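Aldehyde dehydrogenase 12 (Zea mays, PDB 6D97) catalyses the NAD+-dependent oxidation of L-glutamate gamma-semialdehyde to glutamate, the last step of proline catabolism in plants. Local coordinates at residues 42-47 / 71-76; 483-488 / 501-506. All blocks are in the same frame, centred on the assembly; numbering follows the deposited sequence.

Near the N terminus, interaction 1 closes the first loop: the chain leaves 42-47, turns back through strands 52-54 and 60-63, and returns at 71-76 to lie parallel to its starting strand. Some four hundred residues follow, carrying the NAD-binding parallel sheet and most of the seven-stranded sheet, before interaction 2 closes a short loop without helix or strand between 483-488 and 501-506. The two contacts therefore come in series, neither nesting nor crossing, and their nearest atoms are about 24 Å apart. Interaction 1 joins the inner strands of a small N-terminal sheet; interaction 2 ties the last strand of the seven-stranded sheet to the loop before helix 517-524, beside a neighbouring subunit.

Interaction 1: residues 42-47 / 71-76; sequences PAEVQN and FIKVAE
One face of the Phe-71 ring carries CG1 of Ile-72, displaced toward the rim, and Arg-136 of helix 124-137 touches the Phe-71 side chain. The other flat group that matters is the amide of Asn-47: CG sits beside the backbone N (chi1 -49°), and the acceptor, Ala-75 O, lies close to the amide plane. Asn-47 ND2 meets Ala-75 O at 2.8 Å, on a carbonyl lone pair, while Asn-47 OD1 accepts from the backbone N of Asn-252.

Between these ends runs a parallel pair of strands, the two inner ones of a four-stranded mixed sheet. Ala-43 N gives to Phe-71 O at 3.0 Å from above the carbonyl plane. The next three bonds, Lys-73 N to Ala-43 O, Val-45 N to Lys-73 O and Ala-75 N to Val-45 O, run nearly along their C=O axes; the shortest is Val-45 N to Lys-73 O at 2.8 Å. A classic beta bulge puts Phe-71 and Ile-72 together opposite Ile-62, and an inverse gamma turn centred on Ala-75 follows the strand.

The Val-45 and Ile-72 side chains cross at a slant, their CG2 methyls 3.7 Å apart, on the face covered by Ile-229 of helix 229-240. On the reverse face Glu-44 and Lys-73 extend side by side, each with CG tucked between the backbone N and C. Glu-44 OE2 stays 4.1 Å from Lys-73 NZ, too far for a salt bridge, and Lys-73 makes a cation-pi contact with Trp-59. The opposite charges probably attract weakly, while the backbone bonds and the Asn-47 amide fix the strand register.

Interaction 2: residues 483-488 / 501-506; sequences NGTTYA and HWFGPA
With chi1 at -46°, Thr-485 sets OG1 beside its own backbone N and CG2 anti to it, so the hydroxyl reaches the loop 501-506 while the methyl rests 3.7 Å from Trp-502 O. OG1 donates to Gly-504 O at 3.0 Å, in the carbonyl plane and on a lone pair. The same carbonyl also takes a weak bond from Trp-502 NE1, whose indole has CG anti to the backbone N (chi1 165°), bringing CD1 and NE1 beside Gly-484 O. His-501 turns CG back over its own main chain, in the cleft between N and C, and ND1 gives to Trp-502 O at 3.0 Å, which steadies the imidazole.

Strand 485-488 is the edge of the seven-stranded sheet within this chain, but a strand of a neighbouring subunit pairs with it in parallel and carries the sheet across the interface. Arg-528 of that subunit bonds to Asn-483 O and Thr-486 OG1, and its His-527 meets the Trp-502 ring.

Farther along, Tyr-487 OH comes in the plane of the imidazole to its edge, 3.4 Å from His-501 CE1; the ring planes are inclined at 72°. Just before the strand, the Ala-506 methyl packs 3.5 Å from Gly-484 CA, which also makes a CA-H...O contact of 3.3 Å with Gly-504 O.

Interaction 1: residues 42-47 / 71-76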
ATOM      1  N   PRO A  42      19.023  -4.787 -48.483  1.00 38.41           N
ATOM      2  CA  PRO A  42      17.804  -4.839 -47.673  1.00 35.47           C
ATOM      3  C   PRO A  42      17.918  -5.819 -46.517  1.00 44.67           C
ATOM      4  O   PRO A  42      18.696  -6.773 -46.537  1.00 47.03           O
ATOM      5  CB  PRO A  42      16.738  -5.301 -48.673  1.00 36.06           C
ATOM      6  CG  PRO A  42      17.498  -6.105 -49.667  1.00 37.52           C
ATOM      7  CD  PRO A  42      18.854  -5.469 -49.780  1.00 37.99           C
ATOM      8  N   ALA A  43      17.102  -5.565 -45.499  1.00 33.57           N
ATOM      9  CA  ALA A  43      16.962  -6.439 -44.347  1.00 32.85           C
ATOM     10  C   ALA A  43      15.608  -7.131 -44.396  1.00 39.56           C
ATOM     11  O   ALA A  43      14.693  -6.699 -45.101  1.00 34.88           O
ATOM     12  CB  ALA A  43      17.101  -5.655 -43.038  1.00 31.64           C
ATOM     13  N   GLU A  44      15.484  -8.217 -43.639  1.00 39.76           N
ATOM     14  CA  GLU A  44      14.216  -8.916 -43.520  1.00 39.82           C
ATOM     15  C   GLU A  44      13.804  -9.013 -42.059  1.00 41.38           C
ATOM     16  O   GLU A  44      14.647  -9.068 -41.157  1.00 35.81           O
ATOM     17  CB  GLU A  44      14.269 -10.317 -44.147  1.00 46.38           C
ATOM     18  CG  GLU A  44      15.295 -11.268 -43.561  1.00 50.65           C
ATOM     19  CD  GLU A  44      15.124 -12.685 -44.089  1.00 60.83           C
ATOM     20  OE1 GLU A  44      14.688 -13.564 -43.310  1.00 57.71           O
ATOM     21  OE2 GLU A  44      15.408 -12.913 -45.287  1.00 61.77           O
ATOM     22  N   VAL A  45      12.493  -9.013 -41.840  1.00 41.37           N
ATOM     23  CA  VAL A  45      11.897  -9.150 -40.517  1.00 33.17           C
ATOM     24  C   VAL A  45      11.076 -10.429 -40.506  1.00 35.45           C
ATOM     25  O   VAL A  45      10.226 -10.634 -41.380  1.00 33.01           O
ATOM     26  CB  VAL A  45      11.019  -7.939 -40.157  1.00 29.81           C
ATOM     27  CG1 VAL A  45      10.433  -8.105 -38.758  1.00 28.72           C
ATOM     28  CG2 VAL A  45      11.825  -6.669 -40.264  1.00 28.12           C
ATOM     29  N   GLN A  46      11.331 -11.282 -39.525  1.00 37.08           N
ATOM     30  CA  GLN A  46      10.670 -12.571 -39.435  1.00 29.42           C
ATOM     31  C   GLN A  46       9.698 -12.594 -38.267  1.00 28.37           C
ATOM     32  O   GLN A  46       9.728 -11.745 -37.372  1.00 32.14           O
ATOM     33  CB  GLN A  46      11.696 -13.699 -39.286  1.00 30.08           C
ATOM     34  CG  GLN A  46      12.681 -13.790 -40.436  1.00 45.38           C
ATOM     35  CD  GLN A  46      13.697 -14.890 -40.240  1.00 53.98           C
ATOM     36  OE1 GLN A  46      14.762 -14.671 -39.665  1.00 54.59           O
ATOM     37  NE2 GLN A  46      13.368 -16.088 -40.708  1.00 52.14           N
ATOM     38  N   ASN A  47       8.831 -13.593 -38.294  1.00 32.00           N
ATOM     39  CA  ASN A  47       7.974 -13.893 -37.164  1.00 35.28           C
ATOM     40  C   ASN A  47       8.676 -14.875 -36.235  1.00 27.79           C
ATOM     41  O   ASN A  47       9.622 -15.565 -36.617  1.00 34.40           O
ATOM     42  CB  ASN A  47       6.639 -14.474 -37.633  1.00 30.60           C
ATOM     43  CG  ASN A  47       5.999 -13.647 -38.734  1.00 29.12           C
ATOM     44  OD1 ASN A  47       5.474 -12.558 -38.487  1.00 27.87           O
ATOM     45  ND2 ASN A  47       6.041 -14.161 -39.962  1.00 29.75           N
ATOM     46  N   PHE A  71      13.729  -1.157 -48.603  1.00 35.80           N
ATOM     47  CA  PHE A  71      14.895  -1.529 -47.812  1.00 33.70           C
ATOM     48  C   PHE A  71      14.621  -2.536 -46.699  1.00 32.84           C
ATOM     49  O   PHE A  71      15.578  -3.019 -46.087  1.00 39.55           O
ATOM     50  CB  PHE A  71      15.578  -0.268 -47.241  1.00 33.14           C
ATOM     51  CG  PHE A  71      14.883   0.368 -46.053  1.00 33.39           C
ATOM     52  CD1 PHE A  71      13.503   0.354 -45.898  1.00 34.84           C
ATOM     53  CD2 PHE A  71      15.648   1.028 -45.102  1.00 31.81           C
ATOM     54  CE1 PHE A  71      12.911   0.961 -44.798  1.00 34.58           C
ATOM     55  CE2 PHE A  71      15.066   1.640 -44.013  1.00 33.33           C
ATOM     56  CZ  PHE A  71      13.697   1.607 -43.858  1.00 39.36           C
ATOM     57  N   ILE A  72      13.364  -2.888 -46.432  1.00 34.39           N
ATOM     58  CA  ILE A  72      13.033  -3.919 -45.448  1.00 34.65           C
ATOM     59  C   ILE A  72      11.871  -4.749 -45.979  1.00 38.65           C
ATOM     60  O   ILE A  72      10.825  -4.197 -46.333  1.00 39.56           O
ATOM     61  CB  ILE A  72      12.657  -3.328 -44.074  1.00 37.09           C
ATOM     62  CG1 ILE A  72      13.831  -2.561 -43.456  1.00 32.33           C
ATOM     63  CG2 ILE A  72      12.195  -4.431 -43.128  1.00 37.64           C
ATOM     64  CD1 ILE A  72      13.454  -1.738 -42.244  1.00 36.42           C
ATOM     65  N   LYS A  73      12.041  -6.069 -46.023  1.00 41.13           N
ATOM     66  CA  LYS A  73      10.933  -6.964 -46.332  1.00 37.28           C
ATOM     67  C   LYS A  73      10.454  -7.639 -45.052  1.00 39.41           C
ATOM     68  O   LYS A  73      11.259  -8.062 -44.218  1.00 37.52           O
ATOM     69  CB  LYS A  73      11.312  -8.008 -47.389  1.00 37.63           C
ATOM     70  CG  LYS A  73      12.441  -8.956 -47.041  1.00 38.66           C
ATOM     71  CD  LYS A  73      12.630  -9.967 -48.178  1.00 44.87           C
ATOM     72  CE  LYS A  73      13.676 -11.028 -47.854  1.00 53.76           C
ATOM     73  NZ  LYS A  73      13.693 -12.115 -48.881  1.00 59.25           N
ATOM     74  N   VAL A  74       9.135  -7.708 -44.893  1.00 38.34           N
ATOM     75  CA  VAL A  74       8.498  -8.168 -43.666  1.00 30.50           C
ATOM     76  C   VAL A  74       7.665  -9.401 -43.987  1.00 32.89           C
ATOM     77  O   VAL A  74       6.893  -9.401 -44.953  1.00 33.96           O
ATOM     78  CB  VAL A  74       7.631  -7.059 -43.039  1.00 44.96           C
ATOM     79  CG1 VAL A  74       6.939  -7.560 -41.789  1.00 35.15           C
ATOM     80  CG2 VAL A  74       8.488  -5.837 -42.729  1.00 51.26           C
ATOM     81  N   ALA A  75       7.822 -10.449 -43.177  1.00 35.76           N
ATOM     82  CA  ALA A  75       7.127 -11.717 -43.400  1.00 37.40           C
ATOM     83  C   ALA A  75       5.703 -11.623 -42.851  1.00 33.88           C
ATOM     84  O   ALA A  75       5.351 -12.199 -41.819  1.00 34.78           O
ATOM     85  CB  ALA A  75       7.895 -12.864 -42.759  1.00 38.62           C
ATOM     86  N   GLU A  76       4.867 -10.887 -43.577  1.00 32.00           N
ATOM     87  CA  GLU A  76       3.508 -10.641 -43.111  1.00 39.06           C
ATOM     88  C   GLU A  76       2.656 -11.895 -43.279  1.00 37.93           C
ATOM     89  O   GLU A  76       2.554 -12.449 -44.378  1.00 39.76           O
ATOM     90  CB  GLU A  76       2.897  -9.452 -43.846  1.00 30.63           C
ATOM     91  CG  GLU A  76       3.333  -8.118 -43.245  1.00 48.09           C
ATOM     92  CD  GLU A  76       2.550  -6.938 -43.778  1.00 43.69           C
ATOM     93  OE1 GLU A  76       1.923  -7.077 -44.848  1.00 44.82           O
ATOM     94  OE2 GLU A  76       2.550  -5.876 -43.120  1.00 35.11           O
TER

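Interaction 2: residues 483-488 / 501-506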
ATOM      1  N   ASN A 483      -7.369  14.712 -17.953  1.00 24.36           N
ATOM      2  CA  ASN A 483      -6.331  14.023 -18.727  1.00 23.12           C
ATOM      3  C   ASN A 483      -5.395  13.183 -17.863  1.00 23.31           C
ATOM      4  O   ASN A 483      -4.898  13.641 -16.833  1.00 32.50           O
ATOM      5  CB  ASN A 483      -5.529  15.043 -19.533  1.00 27.37           C
ATOM      6  CG  ASN A 483      -6.302  15.575 -20.714  1.00 27.98           C
ATOM      7  OD1 ASN A 483      -7.530  15.683 -20.675  1.00 27.36           O
ATOM      8  ND2 ASN A 483      -5.590  15.893 -21.783  1.00 27.56           N
ATOM      9  N   GLY A 484      -5.157  11.944 -18.305  1.00 21.37           N
ATOM     10  CA  GLY A 484      -4.575  10.944 -17.421  1.00 20.32           C
ATOM     11  C   GLY A 484      -3.123  11.192 -17.070  1.00 22.68           C
ATOM     12  O   GLY A 484      -2.607  10.622 -16.105  1.00 26.62           O
ATOM     13  N   THR A 485      -2.441  12.029 -17.847  1.00 32.70           N
ATOM     14  CA  THR A 485      -1.036  12.354 -17.596  1.00 25.05           C
ATOM     15  C   THR A 485      -0.886  13.865 -17.741  1.00 31.15           C
ATOM     16  O   THR A 485      -0.524  14.370 -18.808  1.00 23.58           O
ATOM     17  CB  THR A 485      -0.103  11.607 -18.531  1.00 26.84           C
ATOM     18  OG1 THR A 485      -0.490  10.229 -18.597  1.00 32.83           O
ATOM     19  CG2 THR A 485       1.314  11.700 -18.006  1.00 24.76           C
ATOM     20  N   THR A 486      -1.148  14.579 -16.654  1.00 24.39           N
ATOM     21  CA  THR A 486      -1.173  16.033 -16.648  1.00 24.70           C
ATOM     22  C   THR A 486       0.022  16.567 -15.872  1.00 32.01           C
ATOM     23  O   THR A 486       0.267  16.151 -14.735  1.00 31.11           O
ATOM     24  CB  THR A 486      -2.474  16.547 -16.032  1.00 24.53           C
ATOM     25  OG1 THR A 486      -3.586  16.050 -16.787  1.00 23.79           O
ATOM     26  CG2 THR A 486      -2.495  18.066 -16.045  1.00 24.66           C
ATOM     27  N   TYR A 487       0.756  17.488 -16.488  1.00 26.29           N
ATOM     28  CA  TYR A 487       1.891  18.150 -15.860  1.00 24.12           C
ATOM     29  C   TYR A 487       1.486  19.560 -15.450  1.00 24.91           C
ATOM     30  O   TYR A 487       0.772  20.248 -16.185  1.00 30.40           O
ATOM     31  CB  TYR A 487       3.096  18.198 -16.802  1.00 23.70           C
ATOM     32  CG  TYR A 487       3.585  16.847 -17.285  1.00 23.08           C
ATOM     33  CD1 TYR A 487       2.884  16.136 -18.252  1.00 26.82           C
ATOM     34  CD2 TYR A 487       4.759  16.293 -16.790  1.00 22.22           C
ATOM     35  CE1 TYR A 487       3.329  14.912 -18.707  1.00 27.61           C
ATOM     36  CE2 TYR A 487       5.209  15.063 -17.233  1.00 21.52           C
ATOM     37  CZ  TYR A 487       4.490  14.377 -18.191  1.00 28.41           C
ATOM     38  OH  TYR A 487       4.942  13.156 -18.639  1.00 36.29           O
ATOM     39  N   ALA A 488       1.945  19.990 -14.275  1.00 26.12           N
ATOM     40  CA  ALA A 488       1.535  21.270 -13.708  1.00 28.19           C
ATOM     41  C   ALA A 488       2.740  21.968 -13.100  1.00 29.28           C
ATOM     42  O   ALA A 488       3.474  21.370 -12.310  1.00 29.44           O
ATOM     43  CB  ALA A 488       0.443  21.084 -12.648  1.00 24.17           C
ATOM     44  N   HIS A 501       6.985   7.285 -13.742  1.00 26.84           N
ATOM     45  CA  HIS A 501       5.604   7.566 -13.393  1.00 28.77           C
ATOM     46  C   HIS A 501       4.683   7.143 -14.528  1.00 24.28           C
ATOM     47  O   HIS A 501       5.110   6.876 -15.655  1.00 24.58           O
ATOM     48  CB  HIS A 501       5.389   9.040 -13.019  1.00 29.01           C
ATOM     49  CG  HIS A 501       5.595  10.003 -14.144  1.00 32.35           C
ATOM     50  ND1 HIS A 501       4.667  10.190 -15.144  1.00 26.56           N
ATOM     51  CD2 HIS A 501       6.611  10.854 -14.410  1.00 25.91           C
ATOM     52  CE1 HIS A 501       5.110  11.108 -15.986  1.00 26.82           C
ATOM     53  NE2 HIS A 501       6.286  11.531 -15.562  1.00 24.91           N
ATOM     54  N   TRP A 502       3.403   7.070 -14.184  1.00 31.76           N
ATOM     55  CA  TRP A 502       2.367   6.581 -15.077  1.00 28.19           C
ATOM     56  C   TRP A 502       2.299   7.393 -16.364  1.00 30.32           C
ATOM     57  O   TRP A 502       2.469   8.616 -16.360  1.00 30.41           O
ATOM     58  CB  TRP A 502       1.027   6.637 -14.336  1.00 23.44           C
ATOM     59  CG  TRP A 502      -0.206   6.514 -15.176  1.00 32.59           C
ATOM     60  CD1 TRP A 502      -0.764   7.474 -15.980  1.00 31.56           C
ATOM     61  CD2 TRP A 502      -1.071   5.377 -15.251  1.00 32.04           C
ATOM     62  NE1 TRP A 502      -1.906   6.990 -16.569  1.00 27.70           N
ATOM     63  CE2 TRP A 502      -2.120   5.708 -16.136  1.00 33.22           C
ATOM     64  CE3 TRP A 502      -1.060   4.107 -14.662  1.00 29.94           C
ATOM     65  CZ2 TRP A 502      -3.142   4.813 -16.453  1.00 32.06           C
ATOM     66  CZ3 TRP A 502      -2.077   3.220 -14.977  1.00 28.35           C
ATOM     67  CH2 TRP A 502      -3.106   3.581 -15.862  1.00 32.47           C
ATOM     68  N   PHE A 503       2.061   6.696 -17.472  1.00 25.27           N
ATOM     69  CA  PHE A 503       1.609   7.309 -18.713  1.00 25.69           C
ATOM     70  C   PHE A 503       0.398   6.534 -19.202  1.00 23.68           C
ATOM     71  O   PHE A 503       0.437   5.302 -19.290  1.00 38.10           O
ATOM     72  CB  PHE A 503       2.699   7.326 -19.791  1.00 30.71           C
ATOM     73  CG  PHE A 503       2.225   7.862 -21.121  1.00 33.07           C
ATOM     74  CD1 PHE A 503       2.325   9.209 -21.417  1.00 39.00           C
ATOM     75  CD2 PHE A 503       1.674   7.016 -22.074  1.00 21.56           C
ATOM     76  CE1 PHE A 503       1.894   9.702 -22.636  1.00 36.70           C
ATOM     77  CE2 PHE A 503       1.236   7.507 -23.292  1.00 27.77           C
ATOM     78  CZ  PHE A 503       1.354   8.851 -23.573  1.00 26.99           C
ATOM     79  N   GLY A 504      -0.667   7.256 -19.521  1.00 25.06           N
ATOM     80  CA  GLY A 504      -1.902   6.651 -19.950  1.00 20.69           C
ATOM     81  C   GLY A 504      -3.048   7.629 -19.822  1.00 24.72           C
ATOM     82  O   GLY A 504      -2.943   8.654 -19.142  1.00 27.90           O
ATOM     83  N   PRO A 505      -4.162   7.339 -20.476  1.00 26.11           N
ATOM     84  CA  PRO A 505      -5.322   8.231 -20.418  1.00 31.73           C
ATOM     85  C   PRO A 505      -6.070   8.053 -19.100  1.00 33.13           C
ATOM     86  O   PRO A 505      -5.749   7.193 -18.282  1.00 33.70           O
ATOM     87  CB  PRO A 505      -6.160   7.777 -21.613  1.00 26.70           C
ATOM     88  CG  PRO A 505      -5.864   6.316 -21.717  1.00 20.67           C
ATOM     89  CD  PRO A 505      -4.416   6.162 -21.327  1.00 25.25           C
ATOM     90  N   ALA A 506      -7.077   8.901 -18.901  1.00 30.82           N
ATOM     91  CA  ALA A 506      -8.023   8.768 -17.803  1.00 24.77           C
ATOM     92  C   ALA A 506      -9.440   8.894 -18.346  1.00 25.49           C
ATOM     93  O   ALA A 506      -9.657   9.246 -19.508  1.00 26.39           O
ATOM     94  CB  ALA A 506      -7.788   9.816 -16.708  1.00 25.28           C
TER